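Local coordinates for exocyst complex component EXO70 (Saccharomyces cerevisiae, PDB 2B1E), which serves as a subunit of the exocyst complex, which tethers secretory vesicles to sites of exocytosis, and helps that complex to assemble, at residues K16-E21 with D49-D54; K24-L29 with L72-Q77; K39-V44 with K80-Q85; V44-D49 with L127-G132. All blocks are in the same frame, centred on the assembly; numbering follows the deposited sequence.

How the interactions relate
All four contacts lie near one end of a long helical rod, 56 to 71 Å from the centre of the chain, and together illustrate how successive helices build one bundle. Interaction 1 joins helix 15-30 to helix 38-56, interaction 2 joins helix 15-30 to helix 66-94, and interaction 3 joins helix 38-56 to helix 66-94, completing the triangle. Interactions 2 and 3 lie about 10 Å apart between centres and share a salt bridge, Glu26 OE1 to Arg81 NH2 at 3.0 Å. Interaction 4 brings in helix 117-132, its centre about 7 Å from that of interaction 3, and the two are tied by a probable hydrogen bond between Glu83 OE1 and Tyr129 OH at 2.5 Å.

Interaction 1. Residues K16-E21 with D49-D54; sequences KDLANE and DDMLED
Met51 reaches across to Leu18 and Glu21, residues one helical turn apart on the facing helix. Its CG stands opposite the backbone N (chi1 -177°) and the chain runs on straight to the sulfur, then bends at the last torsion (chi3 -74°), turning the methyl toward helix 15-30. Met51 SD comes to rest 3.8 Å from the backbone atom Leu18 O, while Met51 CE lies 3.9 Å from Glu21 CB. The same methyl touches one branch of the leucine, with Met51 CE 4.0 Å from Leu18 CD2, as the two side chains pass alongside in opposite directions. Glu21 offers only its root to this apolar contact. Its chain kinks at chi2 (-68°) and carries the carboxylate away to a salt bridge with Lys24. An alanine in place of Met51 would remove the sulfur and its methyl, which would probably open a gap beside Leu18 CD2 and Glu21 CB. Further packing comes from helix 66-94, where Leu75 touches Met51 and Ile71 touches Leu18. The backbones of 16-21 and 49-54 run in roughly opposite directions, with the CA atoms of Leu18 and Met51 8.1 Å apart, and this buried apolar seam is characteristic of antiparallel helix packing inside an all-helical bundle, here at the N-terminal end of the EXO70 rod.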
# COMPACT_ATOMS: atom_id res chain seq x y z
N LYS A 16 -33.14 -68.34 -21.36
CA LYS A 16 -32.96 -69.13 -20.14
C LYS A 16 -31.50 -69.13 -19.72
O LYS A 16 -31.18 -68.86 -18.56
CB LYS A 16 -33.45 -70.56 -20.37
CG LYS A 16 -33.21 -71.51 -19.20
CD LYS A 16 -34.03 -72.78 -19.40
CE LYS A 16 -33.71 -73.84 -18.36
NZ LYS A 16 -32.34 -74.39 -18.53
N ASP A 17 -30.60 -69.42 -20.65
CA ASP A 17 -29.19 -69.44 -20.31
C ASP A 17 -28.64 -68.06 -19.94
O ASP A 17 -27.86 -67.94 -18.99
CB ASP A 17 -28.38 -70.06 -21.44
CG ASP A 17 -28.56 -71.56 -21.51
OD1 ASP A 17 -29.19 -72.12 -20.58
OD2 ASP A 17 -28.07 -72.19 -22.48
N LEU A 18 -29.03 -67.03 -20.68
CA LEU A 18 -28.58 -65.67 -20.40
C LEU A 18 -29.08 -65.25 -19.02
O LEU A 18 -28.36 -64.58 -18.26
CB LEU A 18 -29.11 -64.69 -21.45
CG LEU A 18 -28.54 -64.83 -22.86
CD1 LEU A 18 -29.24 -63.88 -23.81
CD2 LEU A 18 -27.04 -64.55 -22.82
N ALA A 19 -30.31 -65.63 -18.70
CA ALA A 19 -30.91 -65.30 -17.42
C ALA A 19 -30.07 -65.94 -16.33
O ALA A 19 -29.73 -65.29 -15.34
CB ALA A 19 -32.35 -65.84 -17.37
N ASN A 20 -29.72 -67.21 -16.51
CA ASN A 20 -28.90 -67.89 -15.51
C ASN A 20 -27.59 -67.14 -15.31
O ASN A 20 -27.17 -66.91 -14.17
CB ASN A 20 -28.61 -69.33 -15.95
CG ASN A 20 -27.85 -70.11 -14.90
OD1 ASN A 20 -28.30 -70.25 -13.76
ND2 ASN A 20 -26.68 -70.62 -15.26
N GLU A 21 -26.93 -66.75 -16.40
CA GLU A 21 -25.67 -66.01 -16.31
C GLU A 21 -25.87 -64.70 -15.55
O GLU A 21 -25.07 -64.36 -14.68
CB GLU A 21 -25.14 -65.68 -17.71
CG GLU A 21 -24.75 -66.89 -18.52
CD GLU A 21 -23.55 -67.59 -17.94
OE1 GLU A 21 -22.50 -66.92 -17.79
OE2 GLU A 21 -23.65 -68.79 -17.63
N ASP A 49 -24.19 -54.85 -19.04
CA ASP A 49 -24.45 -53.79 -19.99
C ASP A 49 -24.30 -54.32 -21.41
O ASP A 49 -25.18 -54.11 -22.26
CB ASP A 49 -23.45 -52.65 -19.75
CG ASP A 49 -24.10 -51.29 -19.83
OD1 ASP A 49 -25.28 -51.22 -20.25
OD2 ASP A 49 -23.44 -50.29 -19.47
N ASP A 50 -23.20 -55.02 -21.67
CA ASP A 50 -22.95 -55.58 -22.99
C ASP A 50 -23.98 -56.67 -23.31
O ASP A 50 -24.45 -56.76 -24.45
CB ASP A 50 -21.52 -56.11 -23.07
CG ASP A 50 -20.48 -55.00 -22.97
OD1 ASP A 50 -19.27 -55.30 -22.84
OD2 ASP A 50 -20.87 -53.80 -23.02
N MET A 51 -24.36 -57.47 -22.32
CA MET A 51 -25.36 -58.52 -22.55
C MET A 51 -26.67 -57.85 -22.97
O MET A 51 -27.29 -58.25 -23.96
CB MET A 51 -25.59 -59.36 -21.28
CG MET A 51 -26.58 -60.52 -21.47
SD MET A 51 -26.94 -61.49 -19.96
CE MET A 51 -25.38 -62.40 -19.83
N LEU A 52 -27.08 -56.82 -22.24
CA LEU A 52 -28.31 -56.11 -22.53
C LEU A 52 -28.29 -55.56 -23.95
O LEU A 52 -29.26 -55.68 -24.69
CB LEU A 52 -28.51 -54.98 -21.52
CG LEU A 52 -29.71 -54.04 -21.69
CD1 LEU A 52 -31.00 -54.81 -21.57
CD2 LEU A 52 -29.65 -52.96 -20.61
N GLU A 53 -27.16 -54.97 -24.33
CA GLU A 53 -26.99 -54.42 -25.67
C GLU A 53 -27.03 -55.52 -26.75
O GLU A 53 -27.69 -55.36 -27.79
CB GLU A 53 -25.65 -53.68 -25.75
CG GLU A 53 -25.40 -52.97 -27.06
CD GLU A 53 -26.43 -51.90 -27.33
OE1 GLU A 53 -26.77 -51.16 -26.38
OE2 GLU A 53 -26.89 -51.80 -28.48
N ASP A 54 -26.34 -56.62 -26.49
CA ASP A 54 -26.30 -57.73 -27.44
C ASP A 54 -27.67 -58.33 -27.75
O ASP A 54 -27.95 -58.67 -28.90
CB ASP A 54 -25.37 -58.86 -26.94
CG ASP A 54 -23.89 -58.47 -26.95
OD1 ASP A 54 -23.49 -57.54 -27.69
OD2 ASP A 54 -23.11 -59.12 -26.22

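Interaction 2. Residues K24-L29 with L72-Q77; sequences KYEIIL and LTHLEQ
NE2 of His74 donates a hydrogen bond of 2.8 Å to Glu26 OE2, a nearly straight one with an angle of 161° at the hydrogen, and it is the one polar bond joining these two helical segments. The acceptor sits at the edge of the imidazole, practically in the ring plane, so the N-H points at it well. On the glutamate side the fit is less regular: the donor approaches OE2 from the syn side but stands 34° out of the carboxylate plane. Both partners have to stretch to meet, since the nearest CA atoms of the segments, those of Glu26 and Leu75, are 9.4 Å apart. Glu26 sends CG away from its own backbone N (chi1 -178°) and stays extended beyond it; the histidine makes the same choice at its first torsion, which swings the ring out toward helix 15-30. The other carboxylate oxygen, OE1, is held by Arg81, two turns further along helix 66-94. A leucine in place of His74 would lack the N-H and would probably leave OE2 without its mate and the carboxylate freer to turn about its remaining tie to Arg81. Gripped by a different donor at each oxygen, the carboxylate is likely to remain ionised, and its negative charge may favour a protonated imidazole in this partly exposed, surface-lying link, though Arg81 already offsets part of that charge.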
# COMPACT_ATOMS: atom_id res chain seq x y z
N LYS A 24 -26.10 -65.24 -11.85
CA LYS A 24 -24.81 -65.49 -11.24
C LYS A 24 -24.07 -64.17 -11.02
O LYS A 24 -23.41 -63.98 -10.00
CB LYS A 24 -23.98 -66.45 -12.10
CG LYS A 24 -24.62 -67.85 -12.19
CD LYS A 24 -23.68 -68.89 -12.79
CE LYS A 24 -23.45 -68.65 -14.27
NZ LYS A 24 -22.49 -69.63 -14.87
N TYR A 25 -24.20 -63.25 -11.97
CA TYR A 25 -23.52 -61.97 -11.84
C TYR A 25 -24.14 -61.16 -10.70
O TYR A 25 -23.44 -60.42 -10.01
CB TYR A 25 -23.59 -61.16 -13.14
CG TYR A 25 -22.79 -61.76 -14.27
CD1 TYR A 25 -21.49 -62.20 -14.07
CD2 TYR A 25 -23.34 -61.90 -15.54
CE1 TYR A 25 -20.74 -62.76 -15.11
CE2 TYR A 25 -22.61 -62.46 -16.60
CZ TYR A 25 -21.31 -62.89 -16.37
OH TYR A 25 -20.59 -63.45 -17.39
N GLU A 26 -25.45 -61.28 -10.52
CA GLU A 26 -26.09 -60.54 -9.44
C GLU A 26 -25.60 -61.03 -8.08
O GLU A 26 -25.43 -60.24 -7.15
CB GLU A 26 -27.61 -60.65 -9.49
CG GLU A 26 -28.26 -59.82 -8.38
CD GLU A 26 -29.73 -59.53 -8.61
OE1 GLU A 26 -30.28 -58.64 -7.92
OE2 GLU A 26 -30.34 -60.18 -9.48
N ILE A 27 -25.39 -62.33 -7.96
CA ILE A 27 -24.92 -62.90 -6.71
C ILE A 27 -23.54 -62.32 -6.40
O ILE A 27 -23.25 -61.94 -5.25
CB ILE A 27 -24.87 -64.45 -6.80
CG1 ILE A 27 -26.31 -64.98 -6.82
CG2 ILE A 27 -24.08 -65.03 -5.62
CD1 ILE A 27 -26.45 -66.49 -7.03
N ILE A 28 -22.70 -62.22 -7.41
CA ILE A 28 -21.37 -61.65 -7.22
C ILE A 28 -21.48 -60.20 -6.77
O ILE A 28 -20.92 -59.79 -5.74
CB ILE A 28 -20.55 -61.71 -8.52
CG1 ILE A 28 -20.33 -63.17 -8.94
CG2 ILE A 28 -19.21 -61.01 -8.33
CD1 ILE A 28 -19.54 -63.35 -10.22
N LEU A 29 -22.23 -59.42 -7.54
CA LEU A 29 -22.41 -58.00 -7.24
C LEU A 29 -23.01 -57.77 -5.85
O LEU A 29 -22.71 -56.77 -5.20
CB LEU A 29 -23.30 -57.36 -8.31
CG LEU A 29 -22.68 -57.22 -9.71
CD1 LEU A 29 -23.74 -56.77 -10.70
CD2 LEU A 29 -21.51 -56.21 -9.67
N LEU A 72 -34.80 -58.38 -19.94
CA LEU A 72 -34.48 -57.00 -20.30
C LEU A 72 -34.61 -56.09 -19.07
O LEU A 72 -33.73 -55.28 -18.78
CB LEU A 72 -35.41 -56.47 -21.41
CG LEU A 72 -35.30 -57.06 -22.82
CD1 LEU A 72 -36.27 -56.31 -23.75
CD2 LEU A 72 -33.88 -56.93 -23.32
N THR A 73 -35.72 -56.23 -18.35
CA THR A 73 -35.94 -55.39 -17.17
C THR A 73 -34.96 -55.75 -16.05
O THR A 73 -34.46 -54.87 -15.36
CB THR A 73 -37.39 -55.53 -16.66
OG1 THR A 73 -38.30 -55.12 -17.69
CG2 THR A 73 -37.62 -54.65 -15.43
N HIS A 74 -34.68 -57.04 -15.89
CA HIS A 74 -33.77 -57.48 -14.85
C HIS A 74 -32.38 -56.89 -15.08
O HIS A 74 -31.78 -56.33 -14.17
CB HIS A 74 -33.69 -59.01 -14.82
CG HIS A 74 -32.80 -59.54 -13.74
ND1 HIS A 74 -32.15 -60.75 -13.84
CD2 HIS A 74 -32.44 -59.02 -12.54
CE1 HIS A 74 -31.42 -60.94 -12.75
NE2 HIS A 74 -31.58 -59.91 -11.95
N LEU A 75 -31.86 -57.02 -16.30
CA LEU A 75 -30.55 -56.47 -16.62
C LEU A 75 -30.55 -54.95 -16.42
O LEU A 75 -29.66 -54.40 -15.78
CB LEU A 75 -30.17 -56.80 -18.07
CG LEU A 75 -29.77 -58.26 -18.35
CD1 LEU A 75 -29.76 -58.52 -19.85
CD2 LEU A 75 -28.39 -58.52 -17.75
N GLU A 76 -31.57 -54.28 -16.95
CA GLU A 76 -31.63 -52.83 -16.81
C GLU A 76 -31.62 -52.39 -15.34
O GLU A 76 -30.84 -51.51 -14.96
CB GLU A 76 -32.88 -52.29 -17.52
CG GLU A 76 -32.92 -52.56 -19.03
CD GLU A 76 -34.26 -52.19 -19.67
OE1 GLU A 76 -35.27 -52.07 -18.95
OE2 GLU A 76 -34.30 -52.03 -20.91
N GLN A 77 -32.44 -53.02 -14.50
CA GLN A 77 -32.50 -52.63 -13.09
C GLN A 77 -31.27 -53.01 -12.27
O GLN A 77 -30.84 -52.23 -11.42
CB GLN A 77 -33.76 -53.17 -12.42
CG GLN A 77 -35.06 -52.54 -12.95
CD GLN A 77 -35.05 -51.02 -12.86
OE1 GLN A 77 -34.60 -50.46 -11.87
NE2 GLN A 77 -35.56 -50.36 -13.89

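Interaction 3. Residues K39-V44 with K80-Q85; sequences KQYTQV and KRSEAQ
Ser82 is the first residue of 80-85 to meet the facing helix, and it does so against the phenol end of Tyr41. The hydroxyl Tyr41 OH lies 3.4 Å from Ser82 CA and makes its next approach to CB of the same serine, at 3.5 Å. Ser82 O lies at the edge of the tyrosine ring and in its plane, 3.8 Å from Tyr41 CE2. The serine hydroxyl bonds to Leu78 O one turn back, and with Ser82 OG 3.8 Å from Tyr41 OH the phenol contact is one of packing. Next in sequence, Glu83 turns away from Tyr41 and toward helix 117-132, where its carboxylate meets the hydroxyl of Tyr129. Gln85, one turn after Ser82, completes the seat: Gln85 CB is 3.7 Å from Tyr41 OH, beyond which the chain bends at chi2 (55°) and takes the amide away. Tyr41 can span the distance because its CG lies opposite the backbone N (chi1 -172°), which carries the ring toward helix 66-94. Beside it, Thr42 turns its hydroxyl back on its own helix, with Thr42 OG1 donating to Lys39 O at 3.0 Å; that carbonyl also accepts from Gln43 N on the same face. Thr42 OG1 has a further hydrogen-bond partner in Trp125 NE1. Tyr41 is thus buried among several helices: Leu29 of helix 15-30 touches it, Ile33 and Val36 of the short helix 33-36 pack on it, and Leu86, next after Gln85, also touches it, while helix 117-132 meets the neighbouring Thr42 through Tyr129.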
# COMPACT_ATOMS: atom_id res chain seq x y z
N LYS A 39 -12.41 -52.84 -9.47
CA LYS A 39 -12.24 -53.07 -10.90
C LYS A 39 -13.07 -54.28 -11.37
O LYS A 39 -13.72 -54.23 -12.41
CB LYS A 39 -10.76 -53.26 -11.23
CG LYS A 39 -9.90 -52.03 -10.90
CD LYS A 39 -8.46 -52.21 -11.35
CE LYS A 39 -7.75 -53.35 -10.62
NZ LYS A 39 -7.45 -53.06 -9.18
N GLN A 40 -13.06 -55.35 -10.57
CA GLN A 40 -13.82 -56.57 -10.89
C GLN A 40 -15.31 -56.28 -10.88
O GLN A 40 -16.08 -56.83 -11.69
CB GLN A 40 -13.53 -57.68 -9.86
CG GLN A 40 -12.13 -58.26 -9.89
CD GLN A 40 -11.06 -57.24 -9.55
OE1 GLN A 40 -11.19 -56.47 -8.59
NE2 GLN A 40 -9.98 -57.24 -10.34
N TYR A 41 -15.72 -55.43 -9.95
CA TYR A 41 -17.12 -55.04 -9.81
C TYR A 41 -17.58 -54.29 -11.07
O TYR A 41 -18.59 -54.66 -11.66
CB TYR A 41 -17.29 -54.15 -8.56
CG TYR A 41 -18.73 -53.82 -8.19
CD1 TYR A 41 -19.42 -54.55 -7.21
CD2 TYR A 41 -19.40 -52.77 -8.80
CE1 TYR A 41 -20.73 -54.23 -6.85
CE2 TYR A 41 -20.71 -52.44 -8.46
CZ TYR A 41 -21.37 -53.17 -7.49
OH TYR A 41 -22.67 -52.84 -7.17
N THR A 42 -16.85 -53.26 -11.49
CA THR A 42 -17.27 -52.55 -12.69
C THR A 42 -17.21 -53.46 -13.91
O THR A 42 -17.94 -53.25 -14.88
CB THR A 42 -16.42 -51.30 -12.98
OG1 THR A 42 -15.05 -51.68 -13.12
CG2 THR A 42 -16.58 -50.27 -11.87
N GLN A 43 -16.34 -54.47 -13.86
CA GLN A 43 -16.23 -55.39 -14.97
C GLN A 43 -17.50 -56.23 -15.09
O GLN A 43 -17.96 -56.53 -16.19
CB GLN A 43 -15.01 -56.31 -14.79
CG GLN A 43 -14.68 -57.09 -16.04
CD GLN A 43 -14.55 -56.19 -17.26
OE1 GLN A 43 -13.77 -55.23 -17.26
NE2 GLN A 43 -15.32 -56.49 -18.30
N VAL A 44 -18.06 -56.62 -13.95
CA VAL A 44 -19.30 -57.40 -13.99
C VAL A 44 -20.44 -56.53 -14.50
O VAL A 44 -21.28 -56.98 -15.28
CB VAL A 44 -19.65 -57.96 -12.60
CG1 VAL A 44 -21.06 -58.54 -12.63
CG2 VAL A 44 -18.65 -59.06 -12.23
N LYS A 80 -28.73 -50.50 -12.92
CA LYS A 80 -29.08 -49.27 -12.24
C LYS A 80 -28.72 -49.31 -10.76
O LYS A 80 -28.17 -48.35 -10.21
CB LYS A 80 -30.58 -48.99 -12.39
CG LYS A 80 -31.02 -47.64 -11.86
CD LYS A 80 -32.52 -47.43 -12.03
CE LYS A 80 -32.96 -47.57 -13.48
NZ LYS A 80 -34.45 -47.43 -13.62
N ARG A 81 -29.01 -50.43 -10.10
CA ARG A 81 -28.71 -50.54 -8.67
C ARG A 81 -27.21 -50.56 -8.43
O ARG A 81 -26.71 -49.92 -7.49
CB ARG A 81 -29.35 -51.80 -8.09
CG ARG A 81 -30.87 -51.84 -8.18
CD ARG A 81 -31.44 -52.92 -7.27
NE ARG A 81 -31.18 -54.30 -7.72
CZ ARG A 81 -31.87 -54.90 -8.69
NH1 ARG A 81 -32.84 -54.25 -9.31
NH2 ARG A 81 -31.62 -56.17 -9.00
N SER A 82 -26.48 -51.30 -9.26
CA SER A 82 -25.04 -51.40 -9.13
C SER A 82 -24.34 -50.05 -9.35
O SER A 82 -23.39 -49.72 -8.65
CB SER A 82 -24.51 -52.45 -10.11
OG SER A 82 -25.13 -53.70 -9.87
N GLU A 83 -24.82 -49.28 -10.32
CA GLU A 83 -24.22 -47.98 -10.58
C GLU A 83 -24.54 -47.01 -9.44
O GLU A 83 -23.72 -46.15 -9.11
CB GLU A 83 -24.70 -47.43 -11.94
CG GLU A 83 -24.00 -48.15 -13.10
CD GLU A 83 -24.51 -47.77 -14.50
OE1 GLU A 83 -23.84 -48.14 -15.48
OE2 GLU A 83 -25.57 -47.13 -14.62
N ALA A 84 -25.70 -47.15 -8.82
CA ALA A 84 -26.07 -46.28 -7.71
C ALA A 84 -25.09 -46.56 -6.56
O ALA A 84 -24.71 -45.66 -5.82
CB ALA A 84 -27.51 -46.54 -7.28
N GLN A 85 -24.68 -47.82 -6.43
CA GLN A 85 -23.74 -48.21 -5.38
C GLN A 85 -22.36 -47.60 -5.65
O GLN A 85 -21.63 -47.23 -4.72
CB GLN A 85 -23.64 -49.73 -5.32
CG GLN A 85 -22.59 -50.27 -4.36
CD GLN A 85 -22.73 -49.73 -2.95
OE1 GLN A 85 -23.82 -49.75 -2.37
NE2 GLN A 85 -21.62 -49.26 -2.39

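Interaction 4. Residues V44-D49 with L127-G132; sequences VVHKLD and LDYFHG
Tyr129 carries its ring out from helix 117-132 with CG opposite the backbone N (chi1 175°), and His46 tips its imidazole over to meet it by placing CG on the N side of its own backbone (chi1 -74°). The result is a side-chain bridge between helices of an elongated helical-bundle rod, joining the second long helix of the N-terminal region, 38-56, to one that follows much later in the chain. The two rings pass alongside each other at an oblique tilt, their planes 31° apart and their centroids separated by 5.1 Å; the closest atoms are His46 CE1 and Tyr129 CE1, at 3.4 Å. Val45 comes to the phenol from another direction, its side chain crossing that of the tyrosine at about a right angle, with Val45 CG1 4.1 Å from Tyr129 CZ. On the tyrosine's own helix, Tyr129 CD2 sits over the centre of the ring of the next residue, Phe130. The phenol oxygen, buried among these groups, is doubly satisfied: Glu83 of helix 66-94 is one hydrogen-bond partner, and an ordered water is the other. That water gathers three side chains of the two helices. It lies 2.8 Å from His46 ND1, and it donates one hydrogen to Asp49 OD2 over 2.8 Å. Asp49, which makes no direct contact with 127-132, is thereby linked to Tyr129, because the same water gives its second hydrogen to Tyr129 OH at 3.1 Å.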
# COMPACT_ATOMS: atom_id res chain seq x y z
N VAL A 44 -18.06 -56.62 -13.95
CA VAL A 44 -19.30 -57.40 -13.99
C VAL A 44 -20.44 -56.53 -14.50
O VAL A 44 -21.28 -56.98 -15.28
CB VAL A 44 -19.65 -57.96 -12.60
CG1 VAL A 44 -21.06 -58.54 -12.63
CG2 VAL A 44 -18.65 -59.06 -12.23
N VAL A 45 -20.49 -55.27 -14.08
CA VAL A 45 -21.54 -54.39 -14.56
C VAL A 45 -21.39 -54.24 -16.08
O VAL A 45 -22.38 -54.21 -16.81
CB VAL A 45 -21.48 -53.02 -13.87
CG1 VAL A 45 -22.59 -52.12 -14.38
CG2 VAL A 45 -21.62 -53.19 -12.35
N HIS A 46 -20.15 -54.18 -16.57
CA HIS A 46 -19.93 -54.06 -18.02
C HIS A 46 -20.51 -55.30 -18.73
O HIS A 46 -21.11 -55.18 -19.80
CB HIS A 46 -18.43 -53.94 -18.37
CG HIS A 46 -17.82 -52.60 -18.05
ND1 HIS A 46 -18.46 -51.41 -18.31
CD2 HIS A 46 -16.61 -52.28 -17.53
CE1 HIS A 46 -17.67 -50.41 -17.96
NE2 HIS A 46 -16.54 -50.91 -17.48
N LYS A 47 -20.31 -56.48 -18.15
CA LYS A 47 -20.83 -57.71 -18.75
C LYS A 47 -22.35 -57.61 -18.92
O LYS A 47 -22.89 -57.98 -19.95
CB LYS A 47 -20.52 -58.92 -17.87
CG LYS A 47 -19.08 -59.42 -17.93
CD LYS A 47 -18.87 -60.36 -19.11
CE LYS A 47 -17.47 -60.95 -19.12
NZ LYS A 47 -17.30 -61.93 -20.24
N LEU A 48 -23.03 -57.11 -17.89
CA LEU A 48 -24.48 -56.97 -17.94
C LEU A 48 -24.91 -55.97 -19.00
O LEU A 48 -25.86 -56.20 -19.76
CB LEU A 48 -25.00 -56.52 -16.57
CG LEU A 48 -24.77 -57.49 -15.41
CD1 LEU A 48 -25.05 -56.77 -14.10
CD2 LEU A 48 -25.65 -58.72 -15.56
N ASP A 49 -24.19 -54.85 -19.04
CA ASP A 49 -24.45 -53.79 -19.99
C ASP A 49 -24.30 -54.32 -21.41
O ASP A 49 -25.18 -54.11 -22.26
CB ASP A 49 -23.45 -52.65 -19.75
CG ASP A 49 -24.10 -51.29 -19.83
OD1 ASP A 49 -25.28 -51.22 -20.25
OD2 ASP A 49 -23.44 -50.29 -19.47
N LEU A 127 -14.71 -42.29 -12.07
CA LEU A 127 -14.92 -41.20 -13.01
C LEU A 127 -14.86 -41.75 -14.42
O LEU A 127 -15.69 -41.43 -15.27
CB LEU A 127 -13.84 -40.13 -12.85
CG LEU A 127 -14.07 -39.19 -11.67
CD1 LEU A 127 -12.78 -38.48 -11.34
CD2 LEU A 127 -15.21 -38.21 -11.99
N ASP A 128 -13.84 -42.58 -14.68
CA ASP A 128 -13.68 -43.18 -16.00
C ASP A 128 -14.86 -44.09 -16.32
O ASP A 128 -15.35 -44.12 -17.45
CB ASP A 128 -12.38 -43.98 -16.08
CG ASP A 128 -11.17 -43.09 -16.30
OD1 ASP A 128 -11.24 -42.16 -17.13
OD2 ASP A 128 -10.13 -43.33 -15.65
N TYR A 129 -15.32 -44.84 -15.33
CA TYR A 129 -16.47 -45.71 -15.55
C TYR A 129 -17.66 -44.87 -16.05
O TYR A 129 -18.28 -45.18 -17.07
CB TYR A 129 -16.88 -46.42 -14.26
CG TYR A 129 -18.14 -47.25 -14.43
CD1 TYR A 129 -18.08 -48.56 -14.90
CD2 TYR A 129 -19.40 -46.68 -14.20
CE1 TYR A 129 -19.26 -49.29 -15.14
CE2 TYR A 129 -20.56 -47.40 -14.44
CZ TYR A 129 -20.48 -48.70 -14.91
OH TYR A 129 -21.65 -49.38 -15.14
N PHE A 130 -18.00 -43.82 -15.32
CA PHE A 130 -19.15 -43.02 -15.71
C PHE A 130 -18.95 -42.16 -16.95
O PHE A 130 -19.91 -41.87 -17.68
CB PHE A 130 -19.64 -42.19 -14.53
CG PHE A 130 -20.42 -42.99 -13.52
CD1 PHE A 130 -21.64 -43.58 -13.87
CD2 PHE A 130 -19.92 -43.20 -12.24
CE1 PHE A 130 -22.35 -44.36 -12.96
CE2 PHE A 130 -20.62 -43.98 -11.33
CZ PHE A 130 -21.84 -44.56 -11.68
N HIS A 131 -17.71 -41.74 -17.21
CA HIS A 131 -17.46 -40.98 -18.43
C HIS A 131 -17.61 -41.97 -19.57
O HIS A 131 -18.04 -41.62 -20.66
CB HIS A 131 -16.05 -40.37 -18.41
CG HIS A 131 -15.98 -39.07 -17.68
ND1 HIS A 131 -16.31 -37.86 -18.27
CD2 HIS A 131 -15.70 -38.78 -16.38
CE1 HIS A 131 -16.23 -36.90 -17.37
NE2 HIS A 131 -15.86 -37.43 -16.22
N GLY A 132 -17.29 -43.23 -19.30
CA GLY A 132 -17.41 -44.26 -20.31
C GLY A 132 -18.85 -44.67 -20.59
O GLY A 132 -19.15 -45.22 -21.66
O HOH W 1 -21.09 -50.47 -17.97